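Local coordinates for protein arylalkylamine N-Acetyltransferase 2 (Aedes aegypti, PDB 4FD5) that probably transfers the acyl group of acetyl-CoA or longer fatty acyl-CoAs to the amine of arylalkylamines such as dopamine and serotonin, as a GNAT-fold N-acetyltransferase, at residues Asp62-Met67 against Lys129-Arg134; Lys154-Ala159 against Gln165-Asp170; Ile66-Ile69 against Ile75-Val78; Thr194-Leu197 against Gln203-Val206. All blocks are in the same frame, centred on the assembly; numbering follows the deposited sequence.

Interaction 1 of 4, residues Asp62-Met67 against Lys129-Arg134; sequences DNVSIM and KIFEIR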
loop_
_atom_site.group_PDB
_atom_site.type_symbol
_atom_site.label_atom_id
_atom_site.label_comp_id
_atom_site.label_asym_id
_atom_site.label_seq_id
_atom_site.Cartn_x
_atom_site.Cartn_y
_atom_site.Cartn_z
ATOM N N ASP A 62 6.734 7.053 -9.876
ATOM C CA ASP A 62 5.968 6.412 -10.954
ATOM C C ASP A 62 4.873 7.324 -11.524
ATOM O O ASP A 62 4.250 6.995 -12.541
ATOM C CB ASP A 62 5.339 5.087 -10.498
ATOM C CG ASP A 62 6.336 3.939 -10.440
ATOM O OD1 ASP A 62 7.464 4.062 -10.989
ATOM O OD2 ASP A 62 5.986 2.898 -9.844
ATOM N N ASN A 63 4.635 8.452 -10.852
ATOM C CA ASN A 63 3.749 9.497 -11.342
ATOM C C ASN A 63 2.308 9.020 -11.518
ATOM O O ASN A 63 1.599 9.471 -12.418
ATOM C CB ASN A 63 4.249 10.028 -12.688
ATOM C CG ASN A 63 3.748 11.430 -12.976
ATOM O OD1 ASN A 63 3.513 12.219 -12.056
ATOM N ND2 ASN A 63 3.589 11.751 -14.260
ATOM N N VAL A 64 1.873 8.105 -10.660
ATOM C CA VAL A 64 0.484 7.628 -10.710
ATOM C C VAL A 64 -0.199 7.687 -9.349
ATOM O O VAL A 64 -1.263 7.081 -9.166
ATOM C CB VAL A 64 0.329 6.205 -11.319
ATOM C CG1 VAL A 64 0.648 6.220 -12.820
ATOM C CG2 VAL A 64 1.202 5.192 -10.590
ATOM N N SER A 65 0.400 8.410 -8.401
ATOM C CA SER A 65 -0.209 8.554 -7.078
ATOM C C SER A 65 -1.189 9.726 -7.051
ATOM O O SER A 65 -1.019 10.695 -7.786
ATOM C CB SER A 65 0.867 8.761 -6.012
ATOM O OG SER A 65 1.754 7.653 -5.992
ATOM N N ILE A 66 -2.195 9.644 -6.177
ATOM C CA ILE A 66 -3.224 10.687 -6.087
ATOM C C ILE A 66 -3.225 11.293 -4.685
ATOM O O ILE A 66 -3.068 10.576 -3.706
ATOM C CB ILE A 66 -4.619 10.086 -6.315
ATOM C CG1 ILE A 66 -4.674 9.282 -7.617
ATOM C CG2 ILE A 66 -5.691 11.177 -6.274
ATOM C CD1 ILE A 66 -4.544 10.099 -8.836
ATOM N N MET A 67 -3.352 12.612 -4.586
ATOM C CA MET A 67 -3.593 13.270 -3.314
ATOM C C MET A 67 -4.952 13.956 -3.309
ATOM O O MET A 67 -5.448 14.446 -4.350
ATOM C CB MET A 67 -2.502 14.306 -2.994
ATOM C CG MET A 67 -2.319 15.338 -4.074
ATOM S SD MET A 67 -0.954 16.442 -3.648
ATOM C CE MET A 67 -1.070 17.605 -5.022
ATOM N N LYS A 129 1.734 -5.498 -17.291
ATOM C CA LYS A 129 1.898 -4.503 -16.241
ATOM C C LYS A 129 0.632 -4.440 -15.396
ATOM O O LYS A 129 -0.467 -4.732 -15.876
ATOM C CB LYS A 129 2.266 -3.124 -16.814
ATOM C CG LYS A 129 1.130 -2.385 -17.506
ATOM C CD LYS A 129 1.601 -1.039 -18.070
ATOM C CE LYS A 129 0.425 -0.209 -18.590
ATOM N NZ LYS A 129 0.830 1.035 -19.326
ATOM N N ILE A 130 0.810 -4.095 -14.125
ATOM C CA ILE A 130 -0.302 -4.028 -13.175
ATOM C C ILE A 130 -0.180 -2.766 -12.339
ATOM O O ILE A 130 0.914 -2.373 -11.945
ATOM C CB ILE A 130 -0.320 -5.265 -12.257
ATOM C CG1 ILE A 130 -0.762 -6.497 -13.057
ATOM C CG2 ILE A 130 -1.264 -5.051 -11.054
ATOM C CD1 ILE A 130 -0.748 -7.802 -12.261
ATOM N N PHE A 131 -1.323 -2.151 -12.049
ATOM C CA PHE A 131 -1.374 -0.915 -11.277
ATOM C C PHE A 131 -1.574 -1.277 -9.805
ATOM O O PHE A 131 -2.618 -1.829 -9.442
ATOM C CB PHE A 131 -2.546 -0.084 -11.801
ATOM C CG PHE A 131 -2.610 1.326 -11.269
ATOM C CD1 PHE A 131 -3.141 1.589 -10.017
ATOM C CD2 PHE A 131 -2.214 2.394 -12.062
ATOM C CE1 PHE A 131 -3.231 2.906 -9.533
ATOM C CE2 PHE A 131 -2.305 3.715 -11.598
ATOM C CZ PHE A 131 -2.817 3.975 -10.331
ATOM N N GLU A 132 -0.577 -0.970 -8.966
ATOM C CA GLU A 132 -0.597 -1.400 -7.566
ATOM C C GLU A 132 -0.864 -0.264 -6.577
ATOM O O GLU A 132 -0.107 0.712 -6.512
ATOM C CB GLU A 132 0.718 -2.120 -7.199
ATOM C CG GLU A 132 0.672 -2.778 -5.821
ATOM C CD GLU A 132 1.998 -3.406 -5.411
ATOM O OE1 GLU A 132 3.072 -2.985 -5.922
ATOM O OE2 GLU A 132 1.958 -4.318 -4.551
ATOM N N ILE A 133 -1.928 -0.405 -5.786
ATOM C CA ILE A 133 -2.218 0.550 -4.722
ATOM C C ILE A 133 -1.374 0.122 -3.528
ATOM O O ILE A 133 -1.546 -0.977 -2.999
ATOM C CB ILE A 133 -3.709 0.535 -4.330
ATOM C CG1 ILE A 133 -4.596 0.879 -5.516
ATOM C CG2 ILE A 133 -3.988 1.528 -3.196
ATOM C CD1 ILE A 133 -6.012 0.318 -5.384
ATOM N N ARG A 134 -0.447 0.977 -3.111
ATOM C CA ARG A 134 0.506 0.607 -2.071
ATOM C C ARG A 134 0.184 1.198 -0.716
ATOM O O ARG A 134 0.333 0.515 0.307
ATOM C CB ARG A 134 1.926 0.982 -2.489
ATOM C CG ARG A 134 2.342 0.199 -3.709
ATOM C CD ARG A 134 3.789 0.473 -4.134
ATOM N NE ARG A 134 4.110 -0.422 -5.239
ATOM C CZ ARG A 134 5.056 -0.220 -6.150
ATOM N NH1 ARG A 134 5.833 0.857 -6.097
ATOM N NH2 ARG A 134 5.222 -1.116 -7.118
HETATM O O HOH W 1 7.451 1.371 -8.367
#
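Phe131 holds CG anti to its backbone N (chi1 -170°), which swings the ring off strand 129-138 to meet Val64. The two side chains come from opposite directions. Val64 aims its CB at the ring, obliquely and 3.6 Å from Phe131 CE2, with Val64 CG2 3.9 Å from the same carbon, while Phe131 CZ lies 3.7 Å from the carbonyl oxygen Val64 O. Both residues are buried, and Phe164 meets the Phe131 ring edge-to-face.

The second link is polar and passes through water. Asp62 OD2 stands off the guanidinium plane, 4.3 Å from Arg134 NH1, too far and too poorly directed for a direct bond. Instead a water donates to Asp62 OD2 at 2.6 Å and accepts from Arg134 NH1 at 2.8 Å. Ile83 N also bonds Asp62 OD2, and Thr59 OG1 bonds Arg134 NH1. On the strand itself Arg134 grips Glu132 side-on: NE reaches Glu132 OE1 at 2.8 Å, and NH2 reaches the same oxygen.

The segment between helix 50-60 and strand 66-69 is thus joined to a central strand of the GNAT sheet by one apolar contact and one water. Glu132 OE1, in the guanidinium plane, fixes the rotation of Arg134, and the Asp62 carboxylate, reached through water, probably adds electrostatic attraction.

Interaction 2 of 4, residues Lys154-Ala159 against Gln165-Asp170; sequences KSEELA and QVMKTD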
loop_
_atom_site.group_PDB
_atom_site.type_symbol
_atom_site.label_atom_id
_atom_site.label_comp_id
_atom_site.label_asym_id
_atom_site.label_seq_id
_atom_site.Cartn_x
_atom_site.Cartn_y
_atom_site.Cartn_z
ATOM N N LYS A 154 -10.472 7.604 -7.943
ATOM C CA LYS A 154 -9.614 8.463 -8.762
ATOM C C LYS A 154 -8.395 7.692 -9.270
ATOM O O LYS A 154 -7.936 7.908 -10.411
ATOM C CB LYS A 154 -9.181 9.709 -7.979
ATOM C CG LYS A 154 -10.335 10.672 -7.646
ATOM C CD LYS A 154 -10.797 11.439 -8.892
ATOM C CE LYS A 154 -11.822 12.529 -8.550
ATOM N NZ LYS A 154 -12.062 13.440 -9.713
ATOM N N SER A 155 -7.892 6.787 -8.431
ATOM C CA SER A 155 -6.782 5.923 -8.820
ATOM C C SER A 155 -7.186 5.028 -9.983
ATOM O O SER A 155 -6.419 4.855 -10.914
ATOM C CB SER A 155 -6.302 5.073 -7.632
ATOM O OG SER A 155 -5.694 5.902 -6.649
ATOM N N GLU A 156 -8.387 4.461 -9.933
ATOM C CA GLU A 156 -8.857 3.635 -11.039
ATOM C C GLU A 156 -9.041 4.455 -12.306
ATOM O O GLU A 156 -8.683 3.994 -13.393
ATOM C CB GLU A 156 -10.148 2.908 -10.691
ATOM C CG GLU A 156 -10.637 2.043 -11.844
ATOM C CD GLU A 156 -11.844 1.201 -11.494
ATOM O OE1 GLU A 156 -12.013 0.862 -10.304
ATOM O OE2 GLU A 156 -12.627 0.883 -12.426
ATOM N N GLU A 157 -9.590 5.663 -12.160
ATOM C CA GLU A 157 -9.731 6.568 -13.314
ATOM C C GLU A 157 -8.381 6.824 -13.993
ATOM O O GLU A 157 -8.264 6.733 -15.224
ATOM C CB GLU A 157 -10.389 7.882 -12.897
ATOM C CG GLU A 157 -11.846 7.736 -12.472
ATOM C CD GLU A 157 -12.449 9.044 -11.963
ATOM O OE1 GLU A 157 -11.752 10.078 -11.986
ATOM O OE2 GLU A 157 -13.619 9.039 -11.531
ATOM N N LEU A 158 -7.358 7.116 -13.190
ATOM C CA LEU A 158 -6.020 7.347 -13.737
ATOM C C LEU A 158 -5.446 6.074 -14.363
ATOM O O LEU A 158 -4.866 6.117 -15.437
ATOM C CB LEU A 158 -5.075 7.882 -12.659
ATOM C CG LEU A 158 -3.662 8.188 -13.152
ATOM C CD1 LEU A 158 -3.686 9.192 -14.300
ATOM C CD2 LEU A 158 -2.790 8.688 -11.991
ATOM N N ALA A 159 -5.597 4.944 -13.679
ATOM C CA ALA A 159 -5.118 3.669 -14.200
ATOM C C ALA A 159 -5.702 3.409 -15.589
ATOM O O ALA A 159 -4.978 3.035 -16.503
ATOM C CB ALA A 159 -5.482 2.526 -13.249
ATOM N N GLN A 165 -5.212 -2.517 -17.249
ATOM C CA GLN A 165 -6.373 -3.391 -17.249
ATOM C C GLN A 165 -6.573 -4.082 -15.907
ATOM O O GLN A 165 -7.645 -4.609 -15.631
ATOM C CB GLN A 165 -6.229 -4.456 -18.328
ATOM C CG GLN A 165 -6.115 -3.900 -19.726
ATOM C CD GLN A 165 -5.925 -4.995 -20.740
ATOM O OE1 GLN A 165 -6.886 -5.462 -21.343
ATOM N NE2 GLN A 165 -4.686 -5.426 -20.919
ATOM N N VAL A 166 -5.525 -4.094 -15.090
ATOM C CA VAL A 166 -5.602 -4.768 -13.795
ATOM C C VAL A 166 -5.018 -3.912 -12.679
ATOM O O VAL A 166 -3.936 -3.332 -12.818
ATOM C CB VAL A 166 -4.904 -6.129 -13.830
ATOM C CG1 VAL A 166 -4.870 -6.757 -12.432
ATOM C CG2 VAL A 166 -5.609 -7.061 -14.817
ATOM N N MET A 167 -5.739 -3.846 -11.563
ATOM C CA MET A 167 -5.223 -3.204 -10.360
ATOM C C MET A 167 -5.071 -4.233 -9.253
ATOM O O MET A 167 -5.800 -5.224 -9.217
ATOM C CB MET A 167 -6.171 -2.109 -9.878
ATOM C CG MET A 167 -6.495 -1.013 -10.894
ATOM S SD MET A 167 -7.677 0.176 -10.242
ATOM C CE MET A 167 -6.618 1.244 -9.262
ATOM N N LYS A 168 -4.143 -3.968 -8.337
ATOM C CA LYS A 168 -3.788 -4.932 -7.294
ATOM C C LYS A 168 -3.487 -4.175 -6.022
ATOM O O LYS A 168 -2.963 -3.069 -6.079
ATOM C CB LYS A 168 -2.539 -5.710 -7.745
ATOM C CG LYS A 168 -1.864 -6.590 -6.691
ATOM C CD LYS A 168 -0.565 -7.175 -7.261
ATOM C CE LYS A 168 0.075 -8.204 -6.325
ATOM N NZ LYS A 168 0.826 -7.564 -5.216
ATOM N N THR A 169 -3.817 -4.750 -4.867
ATOM C CA THR A 169 -3.354 -4.173 -3.610
ATOM C C THR A 169 -3.069 -5.284 -2.599
ATOM O O THR A 169 -3.808 -6.268 -2.528
ATOM C CB THR A 169 -4.356 -3.132 -3.039
ATOM O OG1 THR A 169 -3.755 -2.408 -1.960
ATOM C CG2 THR A 169 -5.620 -3.814 -2.530
ATOM N N ASP A 170 -1.993 -5.130 -1.831
ATOM C CA ASP A 170 -1.679 -6.076 -0.773
ATOM C C ASP A 170 -2.118 -5.407 0.526
ATOM O O ASP A 170 -1.360 -4.670 1.157
ATOM C CB ASP A 170 -0.179 -6.422 -0.775
ATOM C CG ASP A 170 0.290 -7.039 -2.101
ATOM O OD1 ASP A 170 -0.561 -7.329 -2.979
ATOM O OD2 ASP A 170 1.516 -7.213 -2.276
#
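Met167 fills most of the interface between helix 147-161 and strand 166-171, the second half of a beta-alpha-beta unit that begins with strand 129-138. The axes of helix 154-159 and strand 166-170 run 9.8 Å apart at 141°, and it is the methionine that spans the gap. Its CG is anti to the carbonyl carbon and its chain straight through chi2, but a bend at chi3 (81°) lays the methyl against the helix backbone, Met167 CE 3.7 Å from both Glu156 CA and Glu156 N.

Glu156 crosses the methionine at about a right angle and offers its aliphatic part, with CB 3.7 Å from Met167 SD and CG nearly as close. Its carboxylate is engaged elsewhere, in a salt bridge from OE1 to Lys219 of strand 213-220. Ala159, one helical turn on, puts its small methyl 4.3 Å from Met167 CE, and Phe131 of the neighbouring strand packs against both residues.

No hydrogen bond joins the two segments, so helix and strand meet through packing alone in this buried layer. The hydroxyl of Ser155 is bonded to Leu151 O and Asn81 ND2, and its backbone also meets the methyl, Ser155 C lying 3.9 Å from Met167 CE.

Interaction 3 of 4, residues Ile66-Ile69 against Ile75-Val78; sequences IMAI and IAGV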
loop_
_atom_site.group_PDB
_atom_site.type_symbol
_atom_site.label_atom_id
_atom_site.label_comp_id
_atom_site.label_asym_id
_atom_site.label_seq_id
_atom_site.Cartn_x
_atom_site.Cartn_y
_atom_site.Cartn_z
ATOM N N ILE A 66 -2.195 9.644 -6.177
ATOM C CA ILE A 66 -3.224 10.687 -6.087
ATOM C C ILE A 66 -3.225 11.293 -4.685
ATOM O O ILE A 66 -3.068 10.576 -3.706
ATOM C CB ILE A 66 -4.619 10.086 -6.315
ATOM C CG1 ILE A 66 -4.674 9.282 -7.617
ATOM C CG2 ILE A 66 -5.691 11.177 -6.274
ATOM C CD1 ILE A 66 -4.544 10.099 -8.836
ATOM N N MET A 67 -3.352 12.612 -4.586
ATOM C CA MET A 67 -3.593 13.270 -3.314
ATOM C C MET A 67 -4.952 13.956 -3.309
ATOM O O MET A 67 -5.448 14.446 -4.350
ATOM C CB MET A 67 -2.502 14.306 -2.994
ATOM C CG MET A 67 -2.319 15.338 -4.074
ATOM S SD MET A 67 -0.954 16.442 -3.648
ATOM C CE MET A 67 -1.070 17.605 -5.022
ATOM N N ALA A 68 -5.556 13.942 -2.128
ATOM C CA ALA A 68 -6.675 14.795 -1.805
ATOM C C ALA A 68 -6.100 15.959 -1.022
ATOM O O ALA A 68 -5.474 15.786 0.044
ATOM C CB ALA A 68 -7.701 14.043 -0.955
ATOM N N ILE A 69 -6.318 17.146 -1.574
ATOM C CA ILE A 69 -5.728 18.359 -1.036
ATOM C C ILE A 69 -6.822 19.409 -0.773
ATOM O O ILE A 69 -7.727 19.599 -1.582
ATOM C CB ILE A 69 -4.589 18.843 -1.987
ATOM C CG1 ILE A 69 -3.799 19.980 -1.358
ATOM C CG2 ILE A 69 -5.131 19.232 -3.322
ATOM C CD1 ILE A 69 -2.469 20.223 -2.063
ATOM N N ILE A 75 -2.541 18.381 2.789
ATOM C CA ILE A 75 -2.756 17.008 2.341
ATOM C C ILE A 75 -3.836 16.384 3.220
ATOM O O ILE A 75 -3.621 16.143 4.407
ATOM C CB ILE A 75 -1.443 16.167 2.422
ATOM C CG1 ILE A 75 -0.342 16.775 1.535
ATOM C CG2 ILE A 75 -1.692 14.699 2.038
ATOM C CD1 ILE A 75 -0.702 16.863 0.078
ATOM N N ALA A 76 -4.998 16.139 2.638
ATOM C CA ALA A 76 -6.083 15.494 3.381
ATOM C C ALA A 76 -5.911 13.987 3.326
ATOM O O ALA A 76 -6.255 13.268 4.278
ATOM C CB ALA A 76 -7.431 15.903 2.831
ATOM N N GLY A 77 -5.388 13.494 2.206
ATOM C CA GLY A 77 -5.144 12.056 2.141
ATOM C C GLY A 77 -4.391 11.699 0.881
ATOM O O GLY A 77 -4.284 12.531 -0.011
ATOM N N VAL A 78 -3.868 10.480 0.796
ATOM C CA VAL A 78 -3.183 10.037 -0.422
ATOM C C VAL A 78 -3.454 8.567 -0.757
ATOM O O VAL A 78 -3.744 7.746 0.117
ATOM C CB VAL A 78 -1.654 10.212 -0.316
ATOM C CG1 VAL A 78 -1.295 11.701 -0.179
ATOM C CG2 VAL A 78 -1.089 9.374 0.825
#
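Met67 and Ile75 cross at about a right angle on one face of an antiparallel hairpin, strands 66-69 and 75-85 of the mixed GNAT sheet, with Met67 SD 3.8 Å from Ile75 CD1. The methionine reaches this point because its CG sits between the backbone N and the carbonyl carbon (chi1 55°) and the chain beyond runs extended. Ile69 approaches the same methyl more loosely through its own CD1. Farther along this face, Met67 CB rests 4.0 Å from Val78 CG1, where Met67 and Val78 form a non-hydrogen-bonded pair.

The other face carries Ala68, opposite Gly77 in a hydrogen-bonded pair. Here the register slips by one residue: Ala76 and Gly77 both face Ala68, a classic beta bulge. Ala68 O consequently accepts two bonds, from Ala76 N at 2.7 Å and from Gly77 N at 3.2 Å, and Ala68 N donates to Gly77 O at 2.8 Å with an N-H...O angle of 164°. The methyl of Ala76 is drawn in as well, its CB only 3.4 Å from Ala68 O. At the far end Val78 CA makes a CA-H...O contact of 3.3 Å with Ile66 O.

Strand 10-13 flanks strand 66-69 on its other edge, and strand 129-138 continues the sheet beyond strand 75-85. Helix 19-29 packs on Ile75 and Val78, whereas Ile66 and Ala76 meet helix 147-161.

Interaction 4 of 4, residues Thr194-Leu197 against Gln203-Val206; sequences TDYL and QIFV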
loop_
_atom_site.group_PDB
_atom_site.type_symbol
_atom_site.label_atom_id
_atom_site.label_comp_id
_atom_site.label_asym_id
_atom_site.label_seq_id
_atom_site.Cartn_x
_atom_site.Cartn_y
_atom_site.Cartn_z
ATOM N N THR A 194 -2.857 -14.571 13.016
ATOM C CA THR A 194 -2.725 -15.488 14.144
ATOM C C THR A 194 -2.186 -16.848 13.724
ATOM O O THR A 194 -1.792 -17.647 14.574
ATOM C CB THR A 194 -4.046 -15.672 14.912
ATOM O OG1 THR A 194 -5.094 -15.999 13.995
ATOM C CG2 THR A 194 -4.411 -14.403 15.661
ATOM N N ASP A 195 -2.161 -17.115 12.419
ATOM C CA ASP A 195 -1.698 -18.407 11.910
ATOM C C ASP A 195 -0.282 -18.332 11.347
ATOM O O ASP A 195 0.256 -19.332 10.884
ATOM C CB ASP A 195 -2.632 -18.928 10.808
ATOM C CG ASP A 195 -4.054 -19.149 11.287
ATOM O OD1 ASP A 195 -4.269 -19.449 12.482
ATOM O OD2 ASP A 195 -4.968 -19.021 10.449
ATOM N N TYR A 196 0.317 -17.144 11.369
ATOM C CA TYR A 196 1.627 -16.956 10.757
ATOM C C TYR A 196 2.701 -16.935 11.845
ATOM O O TYR A 196 2.880 -15.920 12.519
ATOM C CB TYR A 196 1.625 -15.660 9.937
ATOM C CG TYR A 196 2.905 -15.382 9.182
ATOM C CD1 TYR A 196 3.376 -16.267 8.225
ATOM C CD2 TYR A 196 3.643 -14.221 9.425
ATOM C CE1 TYR A 196 4.543 -16.017 7.533
ATOM C CE2 TYR A 196 4.811 -13.955 8.727
ATOM C CZ TYR A 196 5.258 -14.858 7.786
ATOM O OH TYR A 196 6.416 -14.616 7.087
ATOM N N LEU A 197 3.402 -18.063 12.005
ATOM C CA LEU A 197 4.341 -18.280 13.123
ATOM C C LEU A 197 5.786 -18.543 12.661
ATOM O O LEU A 197 6.007 -19.073 11.571
ATOM C CB LEU A 197 3.857 -19.459 13.985
ATOM C CG LEU A 197 2.352 -19.580 14.256
ATOM C CD1 LEU A 197 2.047 -20.854 15.050
ATOM C CD2 LEU A 197 1.790 -18.358 14.981
ATOM N N GLN A 203 3.770 -16.135 17.195
ATOM C CA GLN A 203 3.186 -15.235 16.203
ATOM C C GLN A 203 4.176 -14.155 15.798
ATOM O O GLN A 203 4.710 -13.454 16.661
ATOM C CB GLN A 203 1.948 -14.585 16.795
ATOM C CG GLN A 203 0.835 -14.385 15.809
ATOM C CD GLN A 203 -0.418 -13.822 16.437
ATOM O OE1 GLN A 203 -0.973 -14.387 17.376
ATOM N NE2 GLN A 203 -0.875 -12.693 15.916
ATOM N N ILE A 204 4.410 -14.000 14.494
ATOM C CA ILE A 204 5.382 -13.023 14.015
ATOM C C ILE A 204 4.809 -11.610 14.104
ATOM O O ILE A 204 5.516 -10.666 14.481
ATOM C CB ILE A 204 5.866 -13.339 12.576
ATOM C CG1 ILE A 204 6.705 -14.635 12.571
ATOM C CG2 ILE A 204 6.672 -12.175 12.015
ATOM C CD1 ILE A 204 7.094 -15.128 11.183
ATOM N N PHE A 205 3.529 -11.478 13.763
ATOM C CA PHE A 205 2.829 -10.199 13.850
ATOM C C PHE A 205 1.635 -10.310 14.779
ATOM O O PHE A 205 0.626 -10.919 14.431
ATOM C CB PHE A 205 2.339 -9.737 12.467
ATOM C CG PHE A 205 3.441 -9.500 11.486
ATOM C CD1 PHE A 205 4.270 -8.399 11.619
ATOM C CD2 PHE A 205 3.647 -10.374 10.436
ATOM C CE1 PHE A 205 5.293 -8.178 10.716
ATOM C CE2 PHE A 205 4.676 -10.158 9.525
ATOM C CZ PHE A 205 5.498 -9.065 9.671
ATOM N N VAL A 206 1.750 -9.714 15.957
ATOM C CA VAL A 206 0.613 -9.594 16.844
ATOM C C VAL A 206 0.007 -8.237 16.542
ATOM O O VAL A 206 0.576 -7.208 16.899
ATOM C CB VAL A 206 1.028 -9.669 18.331
ATOM C CG1 VAL A 206 -0.183 -9.424 19.244
ATOM C CG2 VAL A 206 1.672 -11.010 18.636
HETATM O O HOH W 2 1.942 -13.328 12.493
#
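Tyr196 O is gripped twice, by Ile204 N at 3.2 Å and by a water 2.8 Å away that probably donates to it. The N-H of Ile204 points almost straight at the oxygen (175°) and lies in the carbonyl plane. The same water accepts from Phe205 N at 2.7 Å, so the carbonyl holds Ile204 N directly and Phe205 N through the water. This closes the irregular loop between strands 186-192 and 213-220, the last two strands of the GNAT fold; the backbones form a single bridge, Leu197 with Gln203.

Tyr196 has CG anti to its backbone N (chi1 -177°), and the side chains of Tyr196 and Phe205 run side by side, pointing the same way. Phe205 CE2 comes near the plane of the tyrosine ring at its edge, 3.9 Å from Tyr196 CE2. Ile204 slants across the tyrosine side chain, its CD1 3.6 Å from Tyr196 CE2. The tyrosine hydroxyl bonds Glu114 OE1, and Phe205 packs on helices 35-39 and 103-116, which joins this surface loop to the body of the protein.

Gln203 runs alongside Thr194, its CD 3.7 Å from Thr194 CA. Its amide is fixed within its own segment, Gln203 NE2 donating to Phe205 O at 2.8 Å.

How the interactions relate
Interactions 1, 2 and 3 belong to one mixed sheet, in which strands 66-69, 75-85, 129-138 and 166-171 are successive neighbours. Interactions 1 and 3 share Ile66 and Met67, though their centres lie 14 Å apart. Interactions 1 and 2 are closer, with centres 7 Å apart, and their strands pair through Phe131 O with Lys168 N. Ile66 in turn packs against Ser155 and Leu158, so helix 147-161 connects interactions 2 and 3. Along the chain the hairpin of interaction 3 closes first, then interaction 1, then interaction 2. Interaction 4 comes last, on the opposite side of the chain's centre, 29 to 33 Å from the others, centre to centre: a surface loop apart from this GNAT core.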